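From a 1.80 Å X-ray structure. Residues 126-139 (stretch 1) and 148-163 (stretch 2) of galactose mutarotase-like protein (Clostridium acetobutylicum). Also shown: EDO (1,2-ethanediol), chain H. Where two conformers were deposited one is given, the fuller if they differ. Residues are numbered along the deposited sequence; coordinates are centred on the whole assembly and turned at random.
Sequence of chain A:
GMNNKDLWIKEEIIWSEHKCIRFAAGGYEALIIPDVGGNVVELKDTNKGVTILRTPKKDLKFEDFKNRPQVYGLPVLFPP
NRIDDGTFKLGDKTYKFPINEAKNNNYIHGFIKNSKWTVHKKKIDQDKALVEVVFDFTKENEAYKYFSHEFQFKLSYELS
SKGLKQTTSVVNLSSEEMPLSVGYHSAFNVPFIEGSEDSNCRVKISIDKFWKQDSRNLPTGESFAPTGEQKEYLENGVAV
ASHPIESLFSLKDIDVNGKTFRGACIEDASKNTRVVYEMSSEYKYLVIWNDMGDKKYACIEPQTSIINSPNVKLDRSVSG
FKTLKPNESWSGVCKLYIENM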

ATOM      1  N   GLN A 126      -5.394  -8.235 -25.423  0.50 35.92           N
ATOM      2  CA  GLN A 126      -6.753  -8.700 -25.277  0.50 37.12           C
ATOM      3  C   GLN A 126      -7.539  -7.454 -24.926  0.50 35.06           C
ATOM      4  O   GLN A 126      -7.479  -6.470 -25.675  0.50 36.31           O
ATOM      5  CB  GLN A 126      -6.857  -9.828 -24.240  0.50 36.81           C
ATOM      6  CG  GLN A 126      -5.712 -10.852 -24.367  0.50 41.84           C
ATOM      7  CD  GLN A 126      -6.183 -12.302 -24.481  0.50 43.09           C
ATOM      8  OE1 GLN A 126      -5.491 -13.221 -24.038  0.50 42.49           O
ATOM      9  NE2 GLN A 126      -7.351 -12.510 -25.088  0.50 44.92           N
ATOM     10  N   ASP A 127      -8.239  -7.480 -23.799  0.50 31.66           N
ATOM     11  CA  ASP A 127      -8.954  -6.308 -23.329  0.50 29.52           C
ATOM     12  C   ASP A 127      -8.401  -5.825 -21.982  0.50 23.79           C
ATOM     13  O   ASP A 127      -9.156  -5.392 -21.133  0.50 23.99           O
ATOM     14  CB  ASP A 127     -10.455  -6.597 -23.228  0.50 30.76           C
ATOM     15  CG  ASP A 127     -11.092  -6.924 -24.595  0.50 38.33           C
ATOM     16  OD1 ASP A 127     -10.415  -6.753 -25.639  0.50 45.64           O
ATOM     17  OD2 ASP A 127     -12.269  -7.354 -24.619  0.50 44.26           O
ATOM     18  N   LYS A 128      -7.080  -5.890 -21.818  1.00 19.72           N
ATOM     19  CA  LYS A 128      -6.393  -5.404 -20.611  1.00 19.75           C
ATOM     20  C   LYS A 128      -5.391  -4.283 -20.942  1.00 18.90           C
ATOM     21  O   LYS A 128      -4.804  -4.291 -22.019  1.00 18.89           O
ATOM     22  CB  LYS A 128      -5.598  -6.526 -19.979  1.00 20.79           C
ATOM     23  CG  LYS A 128      -6.455  -7.753 -19.611  1.00 29.17           C
ATOM     24  CD  LYS A 128      -5.599  -8.957 -19.205  1.00 43.39           C
ATOM     25  CE  LYS A 128      -6.444 -10.234 -19.148  1.00 49.22           C
ATOM     26  NZ  LYS A 128      -7.574 -10.106 -18.171  1.00 52.95           N
ATOM     27  N   ALA A 129      -5.153  -3.388 -19.981  1.00 15.92           N
ATOM     28  CA  ALA A 129      -4.145  -2.350 -20.122  1.00 17.28           C
ATOM     29  C   ALA A 129      -3.099  -2.593 -19.066  1.00 18.15           C
ATOM     30  O   ALA A 129      -3.419  -2.683 -17.881  1.00 19.32           O
ATOM     31  CB  ALA A 129      -4.756  -0.938 -20.007  1.00 15.25           C
ATOM     32  N   LEU A 130      -1.851  -2.715 -19.511  1.00 16.68           N
ATOM     33  CA  LEU A 130      -0.712  -2.994 -18.657  1.00 16.32           C
ATOM     34  C   LEU A 130       0.272  -1.820 -18.646  1.00 16.95           C
ATOM     35  O   LEU A 130       0.712  -1.343 -19.705  1.00 14.70           O
ATOM     36  CB  LEU A 130       0.003  -4.272 -19.125  1.00 15.61           C
ATOM     37  CG  LEU A 130       1.274  -4.693 -18.388  1.00 20.61           C
ATOM     38  CD1 LEU A 130       0.934  -5.155 -17.006  1.00 26.56           C
ATOM     39  CD2 LEU A 130       2.022  -5.797 -19.108  1.00 25.02           C
ATOM     40  N   VAL A 131       0.579  -1.335 -17.442  1.00 15.33           N
ATOM     41  CA  VAL A 131       1.595  -0.307 -17.243  1.00 14.70           C
ATOM     42  C   VAL A 131       2.544  -0.759 -16.145  1.00 15.54           C
ATOM     43  O   VAL A 131       2.118  -1.153 -15.044  1.00 13.98           O
ATOM     44  CB  VAL A 131       0.973   1.011 -16.866  1.00 15.47           C
ATOM     45  CG1 VAL A 131       2.069   2.025 -16.509  1.00 14.25           C
ATOM     46  CG2 VAL A 131       0.087   1.550 -17.983  1.00 17.07           C
ATOM     47  N   GLU A 132       3.834  -0.726 -16.434  1.00 14.68           N
ATOM     48  CA  GLU A 132       4.852  -1.116 -15.460  1.00 14.08           C
ATOM     49  C   GLU A 132       5.840   0.009 -15.267  1.00 16.48           C
ATOM     50  O   GLU A 132       6.269   0.641 -16.247  1.00 17.87           O
ATOM     51  CB  GLU A 132       5.614  -2.375 -15.923  1.00 14.70           C
ATOM     52  CG  GLU A 132       4.713  -3.569 -16.212  1.00 21.94           C
ATOM     53  CD  GLU A 132       5.487  -4.875 -16.457  1.00 27.80           C
ATOM     54  OE1 GLU A 132       6.668  -4.803 -16.848  1.00 23.84           O
ATOM     55  OE2 GLU A 132       4.904  -5.962 -16.241  1.00 19.35           O
ATOM     56  N   VAL A 133       6.218   0.241 -14.016  1.00 16.95           N
ATOM     57  CA  VAL A 133       7.213   1.247 -13.663  1.00 15.93           C
ATOM     58  C   VAL A 133       8.282   0.554 -12.856  1.00 16.11           C
ATOM     59  O   VAL A 133       8.013  -0.425 -12.169  1.00 14.83           O
ATOM     60  CB  VAL A 133       6.624   2.454 -12.849  1.00 15.62           C
ATOM     61  CG1 VAL A 133       5.695   3.286 -13.747  1.00 17.37           C
ATOM     62  CG2 VAL A 133       5.904   1.970 -11.544  1.00 15.34           C
ATOM     63  N   VAL A 134       9.503   1.039 -12.963  1.00 14.18           N
ATOM     64  CA  VAL A 134      10.597   0.510 -12.176  1.00 14.15           C
ATOM     65  C   VAL A 134      11.372   1.601 -11.466  1.00 15.52           C
ATOM     66  O   VAL A 134      11.376   2.772 -11.880  1.00 15.08           O
ATOM     67  CB  VAL A 134      11.596  -0.305 -13.031  1.00 16.25           C
ATOM     68  CG1 VAL A 134      10.923  -1.543 -13.624  1.00 16.04           C
ATOM     69  CG2 VAL A 134      12.218   0.554 -14.109  1.00 20.38           C
ATOM     70  N   PHE A 135      11.985   1.207 -10.366  1.00 15.25           N
ATOM     71  CA  PHE A 135      12.908   2.044  -9.629  1.00 15.57           C
ATOM     72  C   PHE A 135      14.238   1.320  -9.531  1.00 17.26           C
ATOM     73  O   PHE A 135      14.315   0.243  -8.942  1.00 17.25           O
ATOM     74  CB  PHE A 135      12.415   2.293  -8.213  1.00 16.12           C
ATOM     75  CG  PHE A 135      13.349   3.177  -7.430  1.00 13.77           C
ATOM     76  CD1 PHE A 135      13.417   4.530  -7.695  1.00 22.22           C
ATOM     77  CD2 PHE A 135      14.194   2.656  -6.507  1.00 16.08           C
ATOM     78  CE1 PHE A 135      14.295   5.334  -7.017  1.00 22.61           C
ATOM     79  CE2 PHE A 135      15.097   3.454  -5.827  1.00 16.89           C
ATOM     80  CZ  PHE A 135      15.145   4.783  -6.074  1.00 21.35           C
ATOM     81  N   ASP A 136      15.269   1.927 -10.100  1.00 15.30           N
ATOM     82  CA  ASP A 136      16.624   1.376 -10.093  1.00 15.97           C
ATOM     83  C   ASP A 136      17.461   2.069  -9.026  1.00 18.55           C
ATOM     84  O   ASP A 136      17.704   3.283  -9.083  1.00 20.19           O
ATOM     85  CB  ASP A 136      17.265   1.565 -11.455  1.00 19.78           C
ATOM     86  CG  ASP A 136      16.488   0.876 -12.575  1.00 25.79           C
ATOM     87  OD1 ASP A 136      16.294  -0.358 -12.483  1.00 29.05           O
ATOM     88  OD2 ASP A 136      16.075   1.566 -13.542  1.00 34.26           O
ATOM     89  N   PHE A 137      17.863   1.309  -8.015  1.00 16.78           N
ATOM     90  CA  PHE A 137      18.658   1.838  -6.924  1.00 17.68           C
ATOM     91  C   PHE A 137      20.103   1.427  -7.184  1.00 19.00           C
ATOM     92  O   PHE A 137      20.432   0.238  -7.132  1.00 17.55           O
ATOM     93  CB  PHE A 137      18.167   1.294  -5.589  1.00 16.71           C
ATOM     94  CG  PHE A 137      18.848   1.912  -4.380  1.00 17.85           C
ATOM     95  CD1 PHE A 137      18.575   3.219  -3.991  1.00 18.24           C
ATOM     96  CD2 PHE A 137      19.707   1.167  -3.589  1.00 16.35           C
ATOM     97  CE1 PHE A 137      19.170   3.759  -2.876  1.00 17.02           C
ATOM     98  CE2 PHE A 137      20.305   1.715  -2.477  1.00 16.08           C
ATOM     99  CZ  PHE A 137      20.038   2.994  -2.105  1.00 17.19           C
ATOM    100  N   THR A 138      20.946   2.410  -7.472  1.00 21.44           N
ATOM    101  CA  THR A 138      22.335   2.168  -7.833  1.00 23.48           C
ATOM    102  C   THR A 138      23.310   2.693  -6.797  1.00 23.57           C
ATOM    103  O   THR A 138      22.951   3.415  -5.877  1.00 19.61           O
ATOM    104  CB  THR A 138      22.706   2.839  -9.180  1.00 24.95           C
ATOM    105  OG1 THR A 138      22.815   4.244  -8.990  1.00 28.90           O
ATOM    106  CG2 THR A 138      21.670   2.548 -10.247  1.00 25.20           C
ATOM    107  N   LYS A 139      24.567   2.325  -7.000  1.00 22.68           N
ATOM    108  CA  LYS A 139      25.673   2.769  -6.181  1.00 25.93           C
ATOM    109  C   LYS A 139      25.822   4.287  -6.186  1.00 25.99           C
ATOM    110  O   LYS A 139      26.481   4.832  -5.315  1.00 23.83           O
ATOM    111  CB  LYS A 139      26.976   2.180  -6.714  1.00 28.20           C
ATOM    112  CG  LYS A 139      27.146   0.711  -6.521  1.00 34.30           C
ATOM    113  CD  LYS A 139      28.361   0.194  -7.340  1.00 44.33           C
ATOM    114  CE  LYS A 139      28.525  -1.328  -7.203  1.00 46.56           C
ATOM    115  NZ  LYS A 139      28.766  -1.720  -5.777  1.00 48.59           N
ATOM    116  N   SER A 148      23.650  -0.269   1.453  1.00 16.82           N
ATOM    117  CA  SER A 148      24.517  -0.540   0.320  1.00 19.35           C
ATOM    118  C   SER A 148      24.176  -1.849  -0.398  1.00 20.89           C
ATOM    119  O   SER A 148      25.004  -2.778  -0.475  1.00 21.43           O
ATOM    120  CB  SER A 148      25.985  -0.512   0.751  1.00 21.57           C
ATOM    121  OG  SER A 148      26.289   0.746   1.331  1.00 22.20           O
ATOM    122  N   HIS A 149      22.970  -1.888  -0.957  1.00 17.31           N
ATOM    123  CA  HIS A 149      22.527  -2.983  -1.799  1.00 17.47           C
ATOM    124  C   HIS A 149      21.852  -2.406  -3.020  1.00 17.66           C
ATOM    125  O   HIS A 149      20.794  -1.772  -2.893  1.00 20.12           O
ATOM    126  CB  HIS A 149      21.491  -3.873  -1.089  1.00 17.18           C
ATOM    127  CG  HIS A 149      21.972  -4.471   0.196  1.00 18.68           C
ATOM    128  ND1 HIS A 149      22.700  -5.637   0.250  1.00 19.49           N
ATOM    129  CD2 HIS A 149      21.812  -4.071   1.478  1.00 17.29           C
ATOM    130  CE1 HIS A 149      22.978  -5.923   1.511  1.00 20.27           C
ATOM    131  NE2 HIS A 149      22.474  -4.969   2.277  1.00 20.33           N
ATOM    132  N   GLU A 150      22.431  -2.618  -4.201  1.00 17.77           N
ATOM    133  CA  GLU A 150      21.729  -2.313  -5.443  1.00 16.05           C
ATOM    134  C   GLU A 150      20.462  -3.169  -5.549  1.00 16.55           C
ATOM    135  O   GLU A 150      20.437  -4.321  -5.131  1.00 15.19           O
ATOM    136  CB  GLU A 150      22.632  -2.501  -6.669  1.00 18.41           C
ATOM    137  CG  GLU A 150      23.782  -1.478  -6.698  1.00 22.68           C
ATOM    138  CD  GLU A 150      24.534  -1.417  -8.023  1.00 27.65           C
ATOM    139  OE1 GLU A 150      24.967  -2.468  -8.505  1.00 28.84           O
ATOM    140  OE2 GLU A 150      24.735  -0.298  -8.563  1.00 38.85           O
ATOM    141  N   PHE A 151      19.396  -2.585  -6.057  1.00 16.52           N
ATOM    142  CA  PHE A 151      18.153  -3.327  -6.254  1.00 16.16           C
ATOM    143  C   PHE A 151      17.299  -2.690  -7.340  1.00 17.47           C
ATOM    144  O   PHE A 151      17.530  -1.550  -7.727  1.00 14.50           O
ATOM    145  CB  PHE A 151      17.369  -3.483  -4.922  1.00 18.29           C
ATOM    146  CG  PHE A 151      16.828  -2.190  -4.337  1.00 13.33           C
ATOM    147  CD1 PHE A 151      15.656  -1.639  -4.811  1.00 16.68           C
ATOM    148  CD2 PHE A 151      17.484  -1.553  -3.275  1.00 17.04           C
ATOM    149  CE1 PHE A 151      15.152  -0.461  -4.270  1.00 16.94           C
ATOM    150  CE2 PHE A 151      16.997  -0.400  -2.726  1.00 13.96           C
ATOM    151  CZ  PHE A 151      15.798   0.150  -3.241  1.00 13.58           C
ATOM    152  N   GLN A 152      16.328  -3.447  -7.847  1.00 16.15           N
ATOM    153  CA  GLN A 152      15.312  -2.887  -8.714  1.00 15.30           C
ATOM    154  C   GLN A 152      13.956  -3.275  -8.155  1.00 16.15           C
ATOM    155  O   GLN A 152      13.661  -4.449  -7.970  1.00 14.91           O
ATOM    156  CB  GLN A 152      15.404  -3.404 -10.144  1.00 16.90           C
ATOM    157  CG  GLN A 152      14.399  -2.758 -11.101  1.00 17.62           C
ATOM    158  CD  GLN A 152      14.469  -3.353 -12.493  1.00 21.65           C
ATOM    159  OE1 GLN A 152      14.017  -4.485 -12.726  1.00 21.57           O
ATOM    160  NE2 GLN A 152      15.028  -2.592 -13.428  1.00 20.71           N
ATOM    161  N   PHE A 153      13.134  -2.266  -7.921  1.00 14.79           N
ATOM    162  CA  PHE A 153      11.735  -2.434  -7.619  1.00 13.46           C
ATOM    163  C   PHE A 153      10.915  -2.310  -8.919  1.00 16.41           C
ATOM    164  O   PHE A 153      11.251  -1.533  -9.825  1.00 15.84           O
ATOM    165  CB  PHE A 153      11.296  -1.350  -6.629  1.00 17.67           C
ATOM    166  CG  PHE A 153      10.883  -1.848  -5.284  1.00 12.56           C
ATOM    167  CD1 PHE A 153       9.577  -2.199  -5.032  1.00 20.46           C
ATOM    168  CD2 PHE A 153      11.810  -1.911  -4.234  1.00 16.74           C
ATOM    169  CE1 PHE A 153       9.191  -2.607  -3.773  1.00 22.64           C
ATOM    170  CE2 PHE A 153      11.425  -2.319  -2.966  1.00 19.58           C
ATOM    171  CZ  PHE A 153      10.129  -2.665  -2.737  1.00 21.22           C
ATOM    172  N   LYS A 154       9.830  -3.066  -9.013  1.00 14.71           N
ATOM    173  CA  LYS A 154       8.911  -2.954 -10.142  1.00 13.41           C
ATOM    174  C   LYS A 154       7.483  -3.032  -9.651  1.00 13.99           C
ATOM    175  O   LYS A 154       7.155  -3.875  -8.794  1.00 14.48           O
ATOM    176  CB  LYS A 154       9.148  -4.071 -11.157  1.00 15.96           C
ATOM    177  CG  LYS A 154       8.196  -4.041 -12.331  1.00 16.78           C
ATOM    178  CD  LYS A 154       8.715  -4.818 -13.581  1.00 26.81           C
ATOM    179  CE  LYS A 154       9.167  -6.225 -13.311  1.00 34.24           C
ATOM    180  NZ  LYS A 154      10.165  -6.613 -14.390  1.00 37.03           N
ATOM    181  N   LEU A 155       6.658  -2.130 -10.161  1.00 12.76           N
ATOM    182  CA  LEU A 155       5.213  -2.192  -9.960  1.00 13.46           C
ATOM    183  C   LEU A 155       4.615  -2.474 -11.337  1.00 13.62           C
ATOM    184  O   LEU A 155       4.840  -1.732 -12.287  1.00 14.89           O
ATOM    185  CB  LEU A 155       4.646  -0.897  -9.381  1.00 12.25           C
ATOM    186  CG  LEU A 155       5.351  -0.256  -8.208  1.00 15.63           C
ATOM    187  CD1 LEU A 155       4.667   1.021  -7.732  1.00 15.38           C
ATOM    188  CD2 LEU A 155       5.477  -1.241  -7.071  1.00 15.36           C
ATOM    189  N   SER A 156       3.871  -3.562 -11.428  1.00 14.09           N
ATOM    190  CA  SER A 156       3.226  -3.975 -12.652  1.00 14.08           C
ATOM    191  C   SER A 156       1.712  -3.934 -12.486  1.00 16.89           C
ATOM    192  O   SER A 156       1.113  -4.732 -11.751  1.00 15.24           O
ATOM    193  CB  SER A 156       3.705  -5.372 -13.046  1.00 17.34           C
ATOM    194  OG  SER A 156       3.117  -5.734 -14.289  1.00 20.98           O
ATOM    195  N   TYR A 157       1.087  -2.962 -13.141  1.00 14.00           N
ATOM    196  CA  TYR A 157      -0.336  -2.745 -13.013  1.00 13.87           C
ATOM    197  C   TYR A 157      -1.086  -3.239 -14.221  1.00 14.84           C
ATOM    198  O   TYR A 157      -0.820  -2.812 -15.341  1.00 16.28           O
ATOM    199  CB  TYR A 157      -0.611  -1.258 -12.798  1.00 11.58           C
ATOM    200  CG  TYR A 157      -0.259  -0.811 -11.412  1.00 10.28           C
ATOM    201  CD1 TYR A 157      -1.079  -1.167 -10.334  1.00 18.03           C
ATOM    202  CD2 TYR A 157       0.857  -0.064 -11.154  1.00 14.48           C
ATOM    203  CE1 TYR A 157      -0.793  -0.764  -9.061  1.00 15.80           C
ATOM    204  CE2 TYR A 157       1.146   0.345  -9.852  1.00 12.85           C
ATOM    205  CZ  TYR A 157       0.317  -0.017  -8.814  1.00 16.30           C
ATOM    206  OH  TYR A 157       0.583   0.364  -7.502  1.00 17.10           O
ATOM    207  N   GLU A 158      -2.032  -4.145 -14.000  1.00 15.95           N
ATOM    208  CA  GLU A 158      -2.847  -4.660 -15.072  1.00 15.81           C
ATOM    209  C   GLU A 158      -4.289  -4.278 -14.797  1.00 17.42           C
ATOM    210  O   GLU A 158      -4.909  -4.721 -13.830  1.00 15.85           O
ATOM    211  CB  GLU A 158      -2.702  -6.169 -15.190  1.00 18.88           C
ATOM    212  CG  GLU A 158      -3.688  -6.804 -16.149  1.00 23.12           C
ATOM    213  CD  GLU A 158      -3.894  -8.297 -15.832  1.00 37.60           C
ATOM    214  OE1 GLU A 158      -2.931  -9.044 -16.106  1.00 28.35           O
ATOM    215  OE2 GLU A 158      -4.980  -8.690 -15.278  1.00 31.66           O
ATOM    216  N   LEU A 159      -4.842  -3.470 -15.676  1.00 15.31           N
ATOM    217  CA  LEU A 159      -6.232  -3.071 -15.553  1.00 15.56           C
ATOM    218  C   LEU A 159      -7.108  -3.868 -16.538  1.00 15.84           C
ATOM    219  O   LEU A 159      -6.729  -4.079 -17.693  1.00 17.61           O
ATOM    220  CB  LEU A 159      -6.328  -1.576 -15.817  1.00 16.91           C
ATOM    221  CG  LEU A 159      -7.582  -0.814 -15.432  1.00 17.43           C
ATOM    222  CD1 LEU A 159      -7.924  -0.979 -13.933  1.00 14.98           C
ATOM    223  CD2 LEU A 159      -7.375   0.685 -15.809  1.00 13.71           C
ATOM    224  N   SER A 160      -8.276  -4.284 -16.070  1.00 17.02           N
ATOM    225  CA  SER A 160      -9.210  -5.106 -16.855  1.00 18.55           C
ATOM    226  C   SER A 160     -10.596  -4.979 -16.259  1.00 19.34           C
ATOM    227  O   SER A 160     -10.807  -4.250 -15.270  1.00 15.94           O
ATOM    228  CB  SER A 160      -8.772  -6.583 -16.857  1.00 19.75           C
ATOM    229  OG  SER A 160      -9.073  -7.220 -15.612  1.00 16.19           O
ATOM    230  N   SER A 161     -11.548  -5.720 -16.834  1.00 18.50           N
ATOM    231  CA  SER A 161     -12.884  -5.760 -16.273  1.00 19.70           C
ATOM    232  C   SER A 161     -12.939  -6.336 -14.863  1.00 18.09           C
ATOM    233  O   SER A 161     -13.923  -6.137 -14.154  1.00 17.17           O
ATOM    234  CB  SER A 161     -13.847  -6.530 -17.180  1.00 21.02           C
ATOM    235  OG  SER A 161     -13.559  -7.901 -17.140  1.00 27.27           O
ATOM    236  N   LYS A 162     -11.901  -7.057 -14.456  1.00 15.99           N
ATOM    237  CA  LYS A 162     -11.779  -7.549 -13.099  1.00 18.28           C
ATOM    238  C   LYS A 162     -11.187  -6.527 -12.116  1.00 19.40           C
ATOM    239  O   LYS A 162     -10.967  -6.846 -10.936  1.00 17.19           O
ATOM    240  CB  LYS A 162     -10.901  -8.800 -13.077  1.00 19.12           C
ATOM    241  CG  LYS A 162     -11.512  -9.963 -13.857  1.00 22.42           C
ATOM    242  CD  LYS A 162     -10.566 -11.148 -13.959  1.00 28.44           C
ATOM    243  CE  LYS A 162      -9.433 -10.925 -14.941  1.00 37.24           C
ATOM    244  NZ  LYS A 162      -8.488 -12.086 -14.908  1.00 42.22           N
ATOM    245  N   GLY A 163     -10.925  -5.321 -12.599  1.00 18.36           N
ATOM    246  CA  GLY A 163     -10.344  -4.256 -11.799  1.00 17.56           C
ATOM    247  C   GLY A 163      -8.849  -4.108 -12.026  1.00 14.00           C
ATOM    248  O   GLY A 163      -8.340  -4.406 -13.105  1.00 15.91           O
TER
HETATM  249  C1  EDO H 342      11.935  -7.841  -9.713  1.00 36.39           C
HETATM  250  O1  EDO H 342      10.957  -8.398 -10.588  1.00 33.21           O
HETATM  251  C2  EDO H 342      12.044  -6.335  -9.949  1.00 35.96           C
HETATM  252  O2  EDO H 342      12.434  -6.050 -11.307  1.00 31.13           O
HETATM  253  O   HOH W   1     -11.068  -6.677 -19.479  1.00 25.75           O
HETATM  254  O   HOH W   2       8.401  -6.646 -16.954  1.00 37.82           O

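Strands 128-137 and 151-160 run antiparallel, at 166° between their directions, and bury 1168 Å² between the two stretches. Five hydrogen-bonded pairs, from Phe137 with Phe151 to Ala129 with Leu159, each join their backbones twice; between them lie non-hydrogen-bonded pairs whose side chains emerge on the other face.

Stretch 2 enters through His149, whose carbonyl O meets the edge of the Phe137 ring, 3.2 Å from CD2. CA-to-CB of Glu150 points sideways, but its carboxylate comes close to stretch 1: OE2 accepts a hydrogen bond from Lys139 N at 3.1 Å, satisfying a backbone amide beyond the end of the strand, as a long acidic side chain can.

Phe151 opens the ladder. Its O accepts from Phe137 N at 2.9 Å, while its N gives a longer bond, 3.2 Å, to Phe137 O. With chi1 in p, its ring lies near parallel to that of Phe137, at 20°, but the two are slid apart and barely overlap. Instead Phe137 CB sits over the Phe151 face, 3.5 Å from the ring centroid, a CH-pi contact in which a flat aromatic surface suits a buried methylene. Phe151 CE1 also reaches the edge of the Phe135 ring, 4.0 Å from CD2.

Gln152 faces the other way, toward more polar company. Its amide serves two partners: NE2 donates to Asp136 OD1 at 2.7 Å, and OE1 accepts from O2 of the ethanediol at 2.6 Å. Phe153 returns to the buried aromatic face, its CB 4.1 Å from Phe135 CB.

Lys154 combines two characters. Its aliphatic part packs on Val134, CG lying 3.9 Å from Val134 CG1, while its NZ donates to a water at 3.1 Å that in turn donates to Glu132 OE1 at 2.5 Å. Leu155, on the buried face, sets CB 3.8 Å from Val133 CG2; Val133 N donates to Leu155 O and Leu155 N to Val133 O, both at 3.0 Å.

Ser156 is small enough to lie close against stretch 1, and its OG donates to Glu132 OE2 at 2.7 Å, so the buried carboxylate has a partner at each oxygen. Tyr157 N donates to Val131 O at 2.8 Å, and the Tyr157 hydroxyl is satisfied elsewhere in the structure.

Glu158 OE2 is 4.1 Å from Lys128 NZ, too far for a salt bridge, though the charges are complementary. Leu159 and Ala129, both buried, close the ladder: Leu159 N lies 2.7 Å from Ala129 O. At Ser160 a type I turn begins, running to Gly163, and a water joins Ser161 N, at 2.9 Å, to Asp127 O, at 2.8 Å.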